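Local coordinates for voltage-sensor containing phosphatase (Ciona intestinalis, PDB 3V0D), which probably dephosphorylates phosphoinositide lipids with a PTEN-like phosphatase and C2 domain pair that is controlled by its voltage sensor, at residues A[103-114]-A[136-144]; A[235-246]-A[257-265]. The protein carries 1 engineered substitution. All coordinates share one frame; numbering follows the deposited sequence.

Interaction 1 of 2, residues A[103-114]-A[136-144]; sequences LLKFIDDAKVWM and LVSSWLLED
L136 sets its CD2 methyl over the middle of the F106 ring, 3.6 Å from the ring centroid and 12° off the normal, a CH-pi contact in the buried half of the helix pair. Beside it, L103 CD1 lies alongside L136 CG at 4.0 Å, the two side chains running in contrary directions. L103 also reaches the S139 hydroxyl, which already has a hydrogen-bond partner in T135 O. The I107 CD1 methyl lies against the other helix's backbone, 3.8 Å from W140 N. W140 is the large knob: with CG anti to its backbone N (chi1 172°), the indole enters the hole made by I107, A110, K111 and M114. W140 CZ3 comes within 3.7 Å of K111 N, and W140 CZ2 meets M114 CG at 3.8 Å. The two segments cross at -57°, their axes 10.5 Å apart at closest, and both helices lean on strand 121-125 of the protein-tyrosine-phosphatase-like fold, F106 from the first and V137 from the second touching I124. Toward solvent the packing gives way to charge and water. E143 CG still rests on I107 CG2, but the salt bridge from K111 NZ to E143 OE1, 2.9 Å, is weak and doubtful, since K111 was modelled in two conformers. Equally tentative is the water that accepts from K111 NZ and donates to D144 OD2.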
loop_
_atom_site.group_PDB
_atom_site.type_symbol
_atom_site.label_atom_id
_atom_site.label_comp_id
_atom_site.label_asym_id
_atom_site.label_seq_id
_atom_site.Cartn_x
_atom_site.Cartn_y
_atom_site.Cartn_z
ATOM N N LEU A 103 -7.600 -1.644 -8.021
ATOM C CA LEU A 103 -8.397 -0.986 -7.001
ATOM C C LEU A 103 -9.773 -0.593 -7.553
ATOM O O LEU A 103 -10.798 -0.837 -6.888
ATOM C CB LEU A 103 -7.650 0.230 -6.464
ATOM C CG LEU A 103 -8.335 1.000 -5.321
ATOM C CD1 LEU A 103 -8.649 0.114 -4.130
ATOM C CD2 LEU A 103 -7.472 2.189 -4.915
ATOM N N LEU A 104 -9.807 -0.009 -8.751
ATOM C CA LEU A 104 -11.094 0.390 -9.311
ATOM C C LEU A 104 -11.954 -0.835 -9.653
ATOM O O LEU A 104 -13.177 -0.778 -9.526
ATOM C CB LEU A 104 -10.916 1.274 -10.526
ATOM C CG LEU A 104 -10.297 2.630 -10.278
ATOM C CD1 LEU A 104 -10.323 3.483 -11.536
ATOM C CD2 LEU A 104 -10.868 3.384 -9.110
ATOM N N LYS A 105 -11.321 -1.921 -10.090
ATOM C CA LYS A 105 -12.063 -3.159 -10.371
ATOM C C LYS A 105 -12.684 -3.714 -9.102
ATOM O O LYS A 105 -13.839 -4.141 -9.101
ATOM C CB LYS A 105 -11.134 -4.162 -11.042
ATOM C CG LYS A 105 -11.789 -5.388 -11.620
ATOM C CD LYS A 105 -10.719 -6.265 -12.296
ATOM C CE LYS A 105 -11.299 -7.540 -12.897
ATOM N NZ LYS A 105 -11.898 -8.452 -11.876
ATOM N N PHE A 106 -11.924 -3.685 -7.999
ATOM C CA PHE A 106 -12.447 -4.103 -6.709
ATOM C C PHE A 106 -13.651 -3.217 -6.306
ATOM O O PHE A 106 -14.697 -3.727 -5.884
ATOM C CB PHE A 106 -11.344 -4.022 -5.626
ATOM C CG PHE A 106 -11.906 -3.871 -4.244
ATOM C CD1 PHE A 106 -12.505 -4.946 -3.577
ATOM C CD2 PHE A 106 -11.893 -2.619 -3.626
ATOM C CE1 PHE A 106 -13.071 -4.767 -2.303
ATOM C CE2 PHE A 106 -12.455 -2.454 -2.353
ATOM C CZ PHE A 106 -13.047 -3.533 -1.698
ATOM N N ILE A 107 -13.501 -1.896 -6.446
ATOM C CA ILE A 107 -14.571 -0.981 -6.041
ATOM C C ILE A 107 -15.832 -1.295 -6.847
ATOM O O ILE A 107 -16.922 -1.335 -6.291
ATOM C CB ILE A 107 -14.125 0.490 -6.189
ATOM C CG1 ILE A 107 -13.075 0.842 -5.115
ATOM C CG2 ILE A 107 -15.328 1.439 -6.143
ATOM C CD1 ILE A 107 -13.609 0.886 -3.652
ATOM N N ASP A 108 -15.706 -1.524 -8.149
ATOM C CA ASP A 108 -16.892 -1.820 -8.930
ATOM C C ASP A 108 -17.518 -3.152 -8.552
ATOM O O ASP A 108 -18.749 -3.279 -8.506
ATOM C CB ASP A 108 -16.637 -1.768 -10.416
ATOM C CG ASP A 108 -17.962 -1.541 -11.180
ATOM O OD1 ASP A 108 -18.423 -2.440 -11.873
ATOM O OD2 ASP A 108 -18.600 -0.475 -11.020
ATOM N N ASP A 109 -16.692 -4.166 -8.294
ATOM C CA ASP A 109 -17.220 -5.447 -7.857
ATOM C C ASP A 109 -18.012 -5.315 -6.552
ATOM O O ASP A 109 -19.137 -5.824 -6.422
ATOM C CB ASP A 109 -16.093 -6.467 -7.735
ATOM C CG ASP A 109 -16.585 -7.819 -7.238
ATOM O OD1 ASP A 109 -16.688 -8.016 -6.021
ATOM O OD2 ASP A 109 -16.947 -8.670 -8.092
ATOM N N ALA A 110 -17.434 -4.588 -5.596
ATOM C CA ALA A 110 -18.097 -4.365 -4.325
ATOM C C ALA A 110 -19.377 -3.534 -4.513
ATOM O O ALA A 110 -20.403 -3.823 -3.888
ATOM C CB ALA A 110 -17.140 -3.709 -3.322
ATOM N N LYS A 111 -19.314 -2.503 -5.371
ATOM C CA LYS A 111 -20.501 -1.676 -5.614
ATOM C C LYS A 111 -21.659 -2.514 -6.150
ATOM O O LYS A 111 -22.797 -2.386 -5.663
ATOM C CB LYS A 111 -20.189 -0.482 -6.517
ATOM C CG LYS A 111 -21.122 0.701 -6.254
ATOM C CD LYS A 111 -20.668 2.015 -6.890
ATOM C CE LYS A 111 -21.478 3.261 -6.366
ATOM N NZ LYS A 111 -21.420 3.601 -4.869
ATOM N N VAL A 112 -21.387 -3.343 -7.154
ATOM C CA VAL A 112 -22.425 -4.180 -7.775
ATOM C C VAL A 112 -23.023 -5.119 -6.723
ATOM O O VAL A 112 -24.236 -5.283 -6.620
ATOM C CB VAL A 112 -21.866 -4.933 -8.996
ATOM C CG1 VAL A 112 -22.829 -6.009 -9.501
ATOM C CG2 VAL A 112 -21.569 -3.956 -10.136
ATOM N N TRP A 113 -22.158 -5.743 -5.937
ATOM C CA TRP A 113 -22.603 -6.661 -4.903
ATOM C C TRP A 113 -23.445 -5.960 -3.849
ATOM O O TRP A 113 -24.507 -6.453 -3.462
ATOM C CB TRP A 113 -21.384 -7.335 -4.293
ATOM C CG TRP A 113 -21.690 -8.084 -3.040
ATOM C CD1 TRP A 113 -21.289 -7.751 -1.788
ATOM C CD2 TRP A 113 -22.434 -9.294 -2.918
ATOM N NE1 TRP A 113 -21.746 -8.654 -0.893
ATOM C CE2 TRP A 113 -22.473 -9.611 -1.550
ATOM C CE3 TRP A 113 -23.103 -10.120 -3.836
ATOM C CZ2 TRP A 113 -23.120 -10.745 -1.060
ATOM C CZ3 TRP A 113 -23.757 -11.252 -3.342
ATOM C CH2 TRP A 113 -23.753 -11.546 -1.965
ATOM N N MET A 114 -22.984 -4.807 -3.374
ATOM C CA MET A 114 -23.655 -4.140 -2.282
ATOM C C MET A 114 -24.967 -3.488 -2.734
ATOM O O MET A 114 -25.943 -3.464 -1.991
ATOM C CB MET A 114 -22.709 -3.153 -1.591
ATOM C CG MET A 114 -21.525 -3.873 -0.902
ATOM S SD MET A 114 -22.052 -4.819 0.512
ATOM C CE MET A 114 -21.640 -3.658 1.753
ATOM N N LEU A 136 -8.125 -1.008 1.125
ATOM C CA LEU A 136 -9.374 -1.257 0.411
ATOM C C LEU A 136 -10.608 -0.893 1.233
ATOM O O LEU A 136 -11.576 -0.394 0.664
ATOM C CB LEU A 136 -9.436 -2.687 -0.136
ATOM C CG LEU A 136 -8.776 -2.863 -1.520
ATOM C CD1 LEU A 136 -7.273 -2.548 -1.485
ATOM C CD2 LEU A 136 -9.044 -4.231 -2.082
ATOM N N VAL A 137 -10.587 -1.158 2.537
ATOM C CA VAL A 137 -11.721 -0.771 3.358
ATOM C C VAL A 137 -11.904 0.748 3.316
ATOM O O VAL A 137 -13.022 1.255 3.177
ATOM C CB VAL A 137 -11.598 -1.264 4.819
ATOM C CG1 VAL A 137 -12.648 -0.601 5.706
ATOM C CG2 VAL A 137 -11.714 -2.764 4.913
ATOM N N SER A 138 -10.802 1.497 3.459
ATOM C CA SER A 138 -10.909 2.953 3.470
ATOM C C SER A 138 -11.392 3.471 2.127
ATOM O O SER A 138 -12.200 4.388 2.061
ATOM C CB SER A 138 -9.565 3.586 3.849
ATOM O OG SER A 138 -9.161 3.196 5.146
ATOM N N SER A 139 -10.906 2.875 1.038
ATOM C CA SER A 139 -11.382 3.268 -0.287
ATOM C C SER A 139 -12.885 2.983 -0.411
ATOM O O SER A 139 -13.627 3.814 -0.959
ATOM C CB SER A 139 -10.593 2.527 -1.373
ATOM O OG SER A 139 -9.225 2.903 -1.368
ATOM N N TRP A 140 -13.328 1.812 0.050
ATOM C CA TRP A 140 -14.766 1.500 0.006
ATOM C C TRP A 140 -15.594 2.509 0.789
ATOM O O TRP A 140 -16.643 2.932 0.332
ATOM C CB TRP A 140 -15.029 0.070 0.490
ATOM C CG TRP A 140 -16.491 -0.169 0.623
ATOM C CD1 TRP A 140 -17.211 -0.243 1.798
ATOM C CD2 TRP A 140 -17.446 -0.233 -0.428
ATOM N NE1 TRP A 140 -18.548 -0.379 1.530
ATOM C CE2 TRP A 140 -18.720 -0.357 0.171
ATOM C CE3 TRP A 140 -17.353 -0.193 -1.816
ATOM C CZ2 TRP A 140 -19.889 -0.440 -0.575
ATOM C CZ3 TRP A 140 -18.520 -0.272 -2.559
ATOM C CH2 TRP A 140 -19.765 -0.403 -1.935
ATOM N N LEU A 141 -15.121 2.893 1.980
ATOM C CA LEU A 141 -15.866 3.839 2.792
ATOM C C LEU A 141 -15.998 5.192 2.123
ATOM O O LEU A 141 -17.026 5.855 2.276
ATOM C CB LEU A 141 -15.240 3.964 4.176
ATOM C CG LEU A 141 -15.319 2.706 5.017
ATOM C CD1 LEU A 141 -14.456 2.852 6.269
ATOM C CD2 LEU A 141 -16.791 2.316 5.333
ATOM N N LEU A 142 -14.975 5.601 1.367
ATOM C CA LEU A 142 -15.059 6.797 0.541
ATOM C C LEU A 142 -16.096 6.607 -0.563
ATOM O O LEU A 142 -16.930 7.482 -0.818
ATOM C CB LEU A 142 -13.713 7.117 -0.108
ATOM C CG LEU A 142 -12.630 7.672 0.788
ATOM C CD1 LEU A 142 -11.306 7.744 0.033
ATOM C CD2 LEU A 142 -13.033 9.035 1.357
ATOM N N GLU A 143 -16.029 5.475 -1.263
ATOM C CA GLU A 143 -17.005 5.204 -2.339
ATOM C C GLU A 143 -18.436 5.237 -1.802
ATOM O O GLU A 143 -19.340 5.765 -2.457
ATOM C CB GLU A 143 -16.729 3.843 -2.971
ATOM C CG GLU A 143 -17.773 3.503 -4.046
ATOM C CD GLU A 143 -17.854 4.515 -5.180
ATOM O OE1 GLU A 143 -18.916 4.576 -5.857
ATOM O OE2 GLU A 143 -16.874 5.252 -5.391
ATOM N N ASP A 144 -18.638 4.671 -0.621
ATOM C CA ASP A 144 -19.954 4.552 -0.038
ATOM C C ASP A 144 -20.420 5.847 0.600
ATOM O O ASP A 144 -21.547 5.927 1.052
ATOM C CB ASP A 144 -19.930 3.424 1.002
ATOM C CG ASP A 144 -21.297 2.811 1.258
ATOM O OD1 ASP A 144 -21.520 2.409 2.417
ATOM O OD2 ASP A 144 -22.126 2.722 0.312
HETATM O O HOH W 1 -22.032 2.566 -2.601
#

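Interaction 2 of 2, residues A[235-246]-A[257-265]; sequences LLCKFAEGYNCA and TCEVKNCPV
The F239 ring carries the C258 sulfur over one face, in the conformer described here: SG sits 4.0 Å from the ring centroid, displaced toward the rim, a sulfur-aromatic contact. The ring lies inside the C2-domain beta sandwich, where V207 of strand 202-210 in one sheet and L223 and M225 of strand 223-229 in the other also touch it. Two amides, those of N244 and N262, meet nearly at right angles, planes 81° apart, with N262 ND2 giving a hydrogen bond to N244 OD1 at 3.0 Å. Strand 232-238 is the edge of one sheet, and the chain then passes to strand 245-250 at the edge of the other, where it forms an antiparallel hairpin with 255-260. Within that hairpin A246 and E259 form a hydrogen-bonded pair, and C245 faces V260 in a non-hydrogen-bonded one. The connection turns through a G1 beta bulge, G242 and Y243 both facing K238, and a type II turn from G242 to C245. N244 ties its end down: with CG anti to the carbonyl carbon (chi1 -69°), its ND2 reaches back to L236 O at 3.0 Å while OD1 serves N262, so both ends of the amide are engaged. Between the sheets L235 packs by CD2 on V260 CG1 at 3.5 Å and on C263, and C237 SG adds to the V260 contact. On the outer side K261 stretches past C245, and a water that accepts from its NZ donates to G242 O at 2.7 Å.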
loop_
_atom_site.group_PDB
_atom_site.type_symbol
_atom_site.label_atom_id
_atom_site.label_comp_id
_atom_site.label_asym_id
_atom_site.label_seq_id
_atom_site.Cartn_x
_atom_site.Cartn_y
_atom_site.Cartn_z
ATOM N N LEU A 235 14.453 -1.201 -14.553
ATOM C CA LEU A 235 15.737 -0.480 -14.533
ATOM C C LEU A 235 16.416 -0.733 -13.197
ATOM O O LEU A 235 15.741 -0.796 -12.145
ATOM C CB LEU A 235 15.548 1.030 -14.718
ATOM C CG LEU A 235 16.816 1.831 -15.008
ATOM C CD1 LEU A 235 17.413 1.454 -16.365
ATOM C CD2 LEU A 235 16.555 3.312 -14.943
ATOM N N LEU A 236 17.737 -0.854 -13.241
ATOM C CA LEU A 236 18.554 -0.895 -12.045
ATOM C C LEU A 236 19.685 0.113 -12.225
ATOM O O LEU A 236 20.390 0.106 -13.256
ATOM C CB LEU A 236 19.121 -2.294 -11.822
ATOM C CG LEU A 236 19.971 -2.472 -10.558
ATOM C CD1 LEU A 236 19.199 -2.163 -9.265
ATOM C CD2 LEU A 236 20.531 -3.897 -10.531
ATOM N N CYS A 237 19.864 0.973 -11.222
ATOM C CA CYS A 237 20.938 1.966 -11.195
ATOM C C CYS A 237 21.808 1.708 -9.975
ATOM O O CYS A 237 21.289 1.558 -8.876
ATOM C CB CYS A 237 20.373 3.376 -11.054
ATOM S SG CYS A 237 19.205 3.850 -12.373
ATOM N N LYS A 238 23.122 1.677 -10.163
ATOM C CA LYS A 238 24.058 1.482 -9.044
ATOM C C LYS A 238 24.915 2.734 -8.993
ATOM O O LYS A 238 25.659 3.034 -9.927
ATOM C CB LYS A 238 24.897 0.205 -9.204
ATOM C CG LYS A 238 24.058 -1.028 -9.503
ATOM C CD LYS A 238 24.905 -2.270 -9.622
ATOM C CE LYS A 238 24.052 -3.457 -9.993
ATOM N NZ LYS A 238 24.806 -4.728 -9.990
ATOM N N PHE A 239 24.756 3.495 -7.918
ATOM C CA PHE A 239 25.211 4.890 -7.925
ATOM C C PHE A 239 26.729 5.047 -7.971
ATOM O O PHE A 239 27.234 5.830 -8.773
ATOM C CB PHE A 239 24.660 5.625 -6.695
ATOM C CG PHE A 239 23.153 5.842 -6.673
ATOM C CD1 PHE A 239 22.284 5.364 -7.671
ATOM C CD2 PHE A 239 22.614 6.549 -5.596
ATOM C CE1 PHE A 239 20.909 5.603 -7.580
ATOM C CE2 PHE A 239 21.260 6.763 -5.489
ATOM C CZ PHE A 239 20.403 6.296 -6.483
ATOM N N ALA A 240 27.458 4.344 -7.106
ATOM C CA ALA A 240 28.917 4.556 -7.035
ATOM C C ALA A 240 29.580 4.259 -8.372
ATOM O O ALA A 240 30.520 4.945 -8.789
ATOM C CB ALA A 240 29.532 3.694 -5.945
ATOM N N GLU A 241 29.101 3.205 -9.021
ATOM C CA GLU A 241 29.744 2.671 -10.213
ATOM C C GLU A 241 29.290 3.347 -11.501
ATOM O O GLU A 241 29.902 3.148 -12.563
ATOM C CB GLU A 241 29.557 1.155 -10.317
ATOM C CG GLU A 241 30.048 0.392 -9.087
ATOM C CD GLU A 241 28.989 0.278 -7.947
ATOM O OE1 GLU A 241 27.919 0.969 -7.925
ATOM O OE2 GLU A 241 29.263 -0.541 -7.036
ATOM N N GLY A 242 28.198 4.102 -11.446
ATOM C CA GLY A 242 27.671 4.705 -12.667
ATOM C C GLY A 242 26.956 3.707 -13.559
ATOM O O GLY A 242 26.845 3.924 -14.745
ATOM N N TYR A 243 26.401 2.644 -12.970
ATOM C CA TYR A 243 25.649 1.651 -13.733
ATOM C C TYR A 243 24.268 2.250 -14.005
ATOM O O TYR A 243 23.471 2.463 -13.075
ATOM C CB TYR A 243 25.590 0.410 -12.863
ATOM C CG TYR A 243 24.902 -0.840 -13.364
ATOM C CD1 TYR A 243 23.513 -0.894 -13.557
ATOM C CD2 TYR A 243 25.614 -2.013 -13.498
ATOM C CE1 TYR A 243 22.878 -2.085 -13.919
ATOM C CE2 TYR A 243 24.996 -3.189 -13.859
ATOM C CZ TYR A 243 23.625 -3.224 -14.056
ATOM O OH TYR A 243 23.042 -4.426 -14.417
ATOM N N ASN A 244 24.014 2.578 -15.276
ATOM C CA ASN A 244 22.808 3.302 -15.701
ATOM C C ASN A 244 22.590 4.616 -14.955
ATOM O O ASN A 244 21.443 5.051 -14.801
ATOM C CB ASN A 244 21.536 2.445 -15.600
ATOM C CG ASN A 244 21.492 1.331 -16.591
ATOM O OD1 ASN A 244 21.867 1.496 -17.768
ATOM N ND2 ASN A 244 20.993 0.181 -16.146
ATOM N N CYS A 245 23.661 5.310 -14.552
ATOM C CA CYS A 245 23.460 6.554 -13.815
ATOM C C CYS A 245 24.770 7.317 -13.699
ATOM O O CYS A 245 25.823 6.841 -14.107
ATOM C CB CYS A 245 22.867 6.282 -12.406
ATOM S SG CYS A 245 23.992 5.413 -11.320
ATOM N N ALA A 246 24.677 8.511 -13.125
ATOM C CA ALA A 246 25.845 9.329 -12.794
ATOM C C ALA A 246 25.564 10.079 -11.504
ATOM O O ALA A 246 24.666 10.919 -11.444
ATOM C CB ALA A 246 26.178 10.292 -13.917
ATOM N N THR A 257 22.537 13.913 -5.951
ATOM C CA THR A 257 21.789 14.027 -7.169
ATOM C C THR A 257 22.353 12.985 -8.150
ATOM O O THR A 257 23.562 12.889 -8.312
ATOM C CB THR A 257 21.915 15.470 -7.686
ATOM O OG1 THR A 257 21.670 16.390 -6.606
ATOM C CG2 THR A 257 20.920 15.707 -8.756
ATOM N N CYS A 258 21.487 12.235 -8.800
ATOM C CA CYS A 258 21.919 11.193 -9.692
ATOM C C CYS A 258 21.149 11.268 -10.982
ATOM O O CYS A 258 19.924 11.187 -10.972
ATOM C CB CYS A 258 21.760 9.870 -8.949
ATOM S SG CYS A 258 22.704 8.587 -9.606
ATOM N N GLU A 259 21.864 11.435 -12.092
ATOM C CA GLU A 259 21.251 11.319 -13.382
ATOM C C GLU A 259 20.915 9.861 -13.621
ATOM O O GLU A 259 21.772 8.996 -13.419
ATOM C CB GLU A 259 22.183 11.818 -14.458
ATOM C CG GLU A 259 21.585 11.680 -15.832
ATOM C CD GLU A 259 22.544 12.011 -16.932
ATOM O OE1 GLU A 259 23.638 12.552 -16.650
ATOM O OE2 GLU A 259 22.184 11.733 -18.091
ATOM N N VAL A 260 19.677 9.592 -14.016
ATOM C CA VAL A 260 19.225 8.246 -14.304
ATOM C C VAL A 260 19.259 8.070 -15.816
ATOM O O VAL A 260 18.648 8.860 -16.545
ATOM C CB VAL A 260 17.823 8.043 -13.726
ATOM C CG1 VAL A 260 17.230 6.700 -14.161
ATOM C CG2 VAL A 260 17.857 8.162 -12.197
ATOM N N LYS A 261 19.972 7.046 -16.283
ATOM C CA LYS A 261 20.145 6.807 -17.708
ATOM C C LYS A 261 19.378 5.570 -18.142
ATOM O O LYS A 261 19.226 4.610 -17.370
ATOM C CB LYS A 261 21.634 6.618 -18.012
ATOM C CG LYS A 261 22.501 7.803 -17.624
ATOM C CD LYS A 261 23.965 7.454 -17.885
ATOM C CE LYS A 261 24.891 8.546 -17.463
ATOM N NZ LYS A 261 26.301 8.150 -17.738
ATOM N N ASN A 262 18.924 5.601 -19.399
ATOM C CA ASN A 262 18.368 4.427 -20.062
ATOM C C ASN A 262 17.047 3.957 -19.475
ATOM O O ASN A 262 16.660 2.814 -19.671
ATOM C CB ASN A 262 19.380 3.283 -20.102
ATOM C CG ASN A 262 20.682 3.705 -20.706
ATOM O OD1 ASN A 262 20.709 4.334 -21.755
ATOM N ND2 ASN A 262 21.776 3.384 -20.036
ATOM N N CYS A 263 16.309 4.830 -18.785
ATOM C CA CYS A 263 15.010 4.391 -18.276
ATOM C C CYS A 263 14.068 4.094 -19.442
ATOM O O CYS A 263 13.926 4.914 -20.340
ATOM C CB CYS A 263 14.406 5.482 -17.416
ATOM S SG CYS A 263 12.915 4.971 -16.523
ATOM N N PRO A 264 13.378 2.941 -19.409
ATOM C CA PRO A 264 12.359 2.702 -20.428
ATOM C C PRO A 264 11.133 3.562 -20.144
ATOM O O PRO A 264 10.991 4.155 -19.064
ATOM C CB PRO A 264 12.024 1.215 -20.232
ATOM C CG PRO A 264 12.267 0.982 -18.790
ATOM C CD PRO A 264 13.485 1.817 -18.470
ATOM N N VAL A 265 10.253 3.648 -21.137
ATOM C CA VAL A 265 8.964 4.308 -20.924
ATOM C C VAL A 265 8.193 3.619 -19.786
ATOM O O VAL A 265 8.065 2.389 -19.767
ATOM C CB VAL A 265 8.138 4.315 -22.218
ATOM C CG1 VAL A 265 6.789 4.977 -21.975
ATOM C CG2 VAL A 265 8.882 5.043 -23.357
HETATM O O HOH W 2 26.658 5.247 -17.109
#

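In the fold
The two contacts belong to different domains and do not touch: their centres are 39 Å apart, their nearest atoms about 20 Å, on opposite sides of the chain's centre. Along the chain interaction 1 comes entirely before interaction 2. It lies nearer the catalytic machinery, because helix 131-143 follows directly on the phosphatase P-loop, which leaves strand 121-125 and carries an engineered serine in place of the signature cysteine. Helix 176-191, whose F185 touches S139 and E143, leads on toward the C2 sandwich. Interaction 2 sits farther out, about 26 Å from the chain's centre against about 16 Å for interaction 1, measured between centres.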